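Local structure of ferulic acid decarboxylase 1 (Candida dubliniensis, 4ZAD) at residues P127-L133 with N308-D314. The protein is a prenylated-FMN-dependent decarboxylase that probably converts ferulic, p-coumaric and cinnamic acids reversibly to the corresponding vinyl aromatics. Numbering follows the deposited sequence.
Sequences PHKKHHL and NHISYRD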
loop_
_atom_site.group_PDB
_atom_site.type_symbol
_atom_site.label_atom_id
_atom_site.label_comp_id
_atom_site.label_asym_id
_atom_site.label_seq_id
_atom_site.Cartn_x
_atom_site.Cartn_y
_atom_site.Cartn_z
ATOM N N PRO A 127 3.537 -11.913 -43.544
ATOM C CA PRO A 127 2.327 -12.715 -43.459
ATOM C C PRO A 127 1.000 -11.977 -43.636
ATOM O O PRO A 127 0.077 -12.548 -44.175
ATOM C CB PRO A 127 2.408 -13.309 -42.050
ATOM C CG PRO A 127 3.865 -13.394 -41.751
ATOM C CD PRO A 127 4.516 -12.267 -42.502
ATOM N N HIS A 128 0.881 -10.740 -43.164
ATOM C CA HIS A 128 -0.406 -10.045 -43.205
ATOM C C HIS A 128 -0.756 -9.585 -44.616
ATOM O O HIS A 128 -1.917 -9.207 -44.888
ATOM C CB HIS A 128 -0.501 -8.899 -42.182
ATOM C CG HIS A 128 0.369 -7.730 -42.482
ATOM N ND1 HIS A 128 0.055 -6.800 -43.444
ATOM C CD2 HIS A 128 1.534 -7.320 -41.924
ATOM C CE1 HIS A 128 1.002 -5.877 -43.480
ATOM N NE2 HIS A 128 1.913 -6.172 -42.570
ATOM N N LYS A 129 0.223 -9.645 -45.527
ATOM C CA LYS A 129 -0.063 -9.340 -46.927
ATOM C C LYS A 129 -0.743 -10.494 -47.671
ATOM O O LYS A 129 -1.026 -10.345 -48.846
ATOM C CB LYS A 129 1.196 -8.927 -47.675
ATOM C CG LYS A 129 1.763 -7.557 -47.325
ATOM C CD LYS A 129 0.731 -6.439 -47.343
ATOM C CE LYS A 129 1.378 -5.078 -47.431
ATOM N NZ LYS A 129 0.451 -3.948 -47.705
ATOM N N LYS A 130 -1.030 -11.623 -47.022
ATOM C CA LYS A 130 -1.688 -12.715 -47.730
ATOM C C LYS A 130 -3.182 -12.417 -48.115
ATOM O O LYS A 130 -3.619 -12.791 -49.208
ATOM C CB LYS A 130 -1.549 -14.029 -46.946
ATOM C CG LYS A 130 -2.211 -15.262 -47.629
ATOM C CD LYS A 130 -2.256 -16.495 -46.722
ATOM C CE LYS A 130 -2.297 -17.799 -47.518
ATOM N NZ LYS A 130 -2.065 -19.001 -46.635
ATOM N N HIS A 131 -3.941 -11.769 -47.223
ATOM C CA HIS A 131 -5.351 -11.435 -47.472
ATOM C C HIS A 131 -5.629 -9.945 -47.357
ATOM O O HIS A 131 -5.072 -9.253 -46.511
ATOM C CB HIS A 131 -6.307 -12.141 -46.494
ATOM C CG HIS A 131 -6.222 -13.635 -46.510
ATOM N ND1 HIS A 131 -5.562 -14.350 -45.533
ATOM C CD2 HIS A 131 -6.726 -14.552 -47.375
ATOM C CE1 HIS A 131 -5.639 -15.640 -45.812
ATOM N NE2 HIS A 131 -6.344 -15.790 -46.920
ATOM N N HIS A 132 -6.571 -9.485 -48.185
ATOM C CA HIS A 132 -6.935 -8.069 -48.310
ATOM C C HIS A 132 -8.441 -7.870 -48.291
ATOM O O HIS A 132 -9.177 -8.706 -48.796
ATOM C CB HIS A 132 -6.373 -7.518 -49.613
ATOM C CG HIS A 132 -4.884 -7.407 -49.610
ATOM N ND1 HIS A 132 -4.058 -8.463 -49.921
ATOM C CD2 HIS A 132 -4.068 -6.377 -49.292
ATOM C CE1 HIS A 132 -2.796 -8.084 -49.819
ATOM N NE2 HIS A 132 -2.774 -6.815 -49.452
ATOM N N LEU A 133 -8.876 -6.764 -47.693
ATOM C CA LEU A 133 -10.243 -6.300 -47.775
ATOM C C LEU A 133 -10.237 -4.839 -48.247
ATOM O O LEU A 133 -9.443 -4.030 -47.731
ATOM C CB LEU A 133 -10.923 -6.393 -46.416
ATOM C CG LEU A 133 -11.275 -7.768 -45.829
ATOM C CD1 LEU A 133 -11.559 -7.633 -44.330
ATOM C CD2 LEU A 133 -12.480 -8.353 -46.529
ATOM N N ASN A 308 -9.906 2.542 -44.907
ATOM C CA ASN A 308 -10.129 2.216 -46.310
ATOM C C ASN A 308 -9.648 0.814 -46.691
ATOM O O ASN A 308 -10.006 0.315 -47.735
ATOM C CB ASN A 308 -9.382 3.200 -47.256
ATOM C CG ASN A 308 -9.769 4.700 -47.070
ATOM O OD1 ASN A 308 -8.921 5.587 -47.340
ATOM N ND2 ASN A 308 -11.016 4.988 -46.636
ATOM N N HIS A 309 -8.799 0.185 -45.895
ATOM C CA HIS A 309 -8.173 -1.076 -46.295
ATOM C C HIS A 309 -7.883 -1.890 -45.062
ATOM O O HIS A 309 -7.878 -1.345 -43.976
ATOM C CB HIS A 309 -6.862 -0.831 -47.075
ATOM C CG HIS A 309 -6.375 -2.029 -47.830
ATOM N ND1 HIS A 309 -6.917 -2.425 -49.038
ATOM C CD2 HIS A 309 -5.407 -2.931 -47.539
ATOM C CE1 HIS A 309 -6.282 -3.503 -49.467
ATOM N NE2 HIS A 309 -5.362 -3.833 -48.574
ATOM N N ILE A 310 -7.692 -3.195 -45.238
ATOM C CA ILE A 310 -7.264 -4.087 -44.171
ATOM C C ILE A 310 -6.538 -5.246 -44.828
ATOM O O ILE A 310 -7.002 -5.817 -45.828
ATOM C CB ILE A 310 -8.423 -4.689 -43.351
ATOM C CG1 ILE A 310 -9.150 -3.630 -42.522
ATOM C CG2 ILE A 310 -7.917 -5.838 -42.409
ATOM C CD1 ILE A 310 -10.415 -4.184 -41.831
ATOM N N SER A 311 -5.382 -5.577 -44.276
ATOM C CA SER A 311 -4.630 -6.736 -44.705
ATOM C C SER A 311 -4.496 -7.582 -43.444
ATOM O O SER A 311 -4.431 -7.034 -42.363
ATOM C CB SER A 311 -3.277 -6.311 -45.305
ATOM O OG SER A 311 -2.391 -5.774 -44.331
ATOM N N TYR A 312 -4.517 -8.905 -43.580
ATOM C CA TYR A 312 -4.469 -9.803 -42.418
ATOM C C TYR A 312 -4.022 -11.211 -42.793
ATOM O O TYR A 312 -4.264 -11.681 -43.901
ATOM C CB TYR A 312 -5.829 -9.872 -41.725
ATOM C CG TYR A 312 -6.911 -10.448 -42.592
ATOM C CD1 TYR A 312 -7.621 -9.649 -43.469
ATOM C CD2 TYR A 312 -7.226 -11.792 -42.542
ATOM C CE1 TYR A 312 -8.606 -10.174 -44.275
ATOM C CE2 TYR A 312 -8.233 -12.330 -43.363
ATOM C CZ TYR A 312 -8.900 -11.510 -44.219
ATOM O OH TYR A 312 -9.875 -12.006 -45.008
ATOM N N ARG A 313 -3.359 -11.876 -41.858
ATOM C CA ARG A 313 -2.804 -13.196 -42.116
ATOM C C ARG A 313 -3.832 -14.284 -41.846
ATOM O O ARG A 313 -4.921 -14.007 -41.392
ATOM C CB ARG A 313 -1.571 -13.416 -41.252
ATOM C CG ARG A 313 -1.868 -13.625 -39.777
ATOM C CD ARG A 313 -0.591 -13.673 -38.939
ATOM N NE ARG A 313 0.404 -14.612 -39.463
ATOM C CZ ARG A 313 1.663 -14.644 -39.070
ATOM N NH1 ARG A 313 2.099 -13.796 -38.166
ATOM N NH2 ARG A 313 2.500 -15.505 -39.594
ATOM N N ASP A 314 -3.478 -15.528 -42.144
ATOM C CA ASP A 314 -4.290 -16.674 -41.750
ATOM C C ASP A 314 -4.431 -16.659 -40.245
ATOM O O ASP A 314 -3.453 -16.529 -39.517
ATOM C CB ASP A 314 -3.590 -17.994 -42.093
ATOM C CG ASP A 314 -3.644 -18.345 -43.566
ATOM O OD1 ASP A 314 -4.551 -17.863 -44.279
ATOM O OD2 ASP A 314 -2.768 -19.130 -43.997
#
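Leu-133 and Ile-310 face each other as an antiparallel hydrogen-bonded pair: Leu-133 N reaches Ile-310 O at 2.8 Å, and Ile-310 N returns a longer bond to Leu-133 O. Beyond the non-hydrogen-bonded pair His-132/Ser-311, Tyr-312 N donates to His-131 O, while the return bond from His-131 N is weak where strand 131-134 starts. The tight part lies on the side of Leu-133, His-131 and Tyr-312. With chi1 at 63°, CG of Tyr-312 sits between its own N and carbonyl carbon, and the ring leans across the neighbouring strand. His-131 CB rests over one face of it, 3.7 Å from the centroid, a CH-pi contact; the imidazole lies nearly parallel to the phenol ring but slid away, with little overlap. Leu-133 CD1 adds a contact to Tyr-312 CE1 (3.9 Å), and the phenol OH is hydrogen-bonded to Asp-63. On the opposite face, His-128, in the 3-10 segment 127-129 just before the strand, shares a hydrogen bond of 2.8 Å between ND1 and Ser-311 OG, near the ring plane, while NE2 binds Pro-265 O; both ring nitrogens are thus held, fixing the buried imidazole.

Pro-127 CB packs over one face of the partly exposed Arg-313 guanidinium, whose NH1 forms a salt bridge with Glu-269. The solvent side is looser: the extended chain of exposed Lys-130 reaches Asp-314, NZ meeting OD2 on its syn side at 2.7 Å in a salt bridge. The whole is an antiparallel strand pairing in the beta-sheet of the UbiD Rift-related domain, which belongs to the FMN-binding clan.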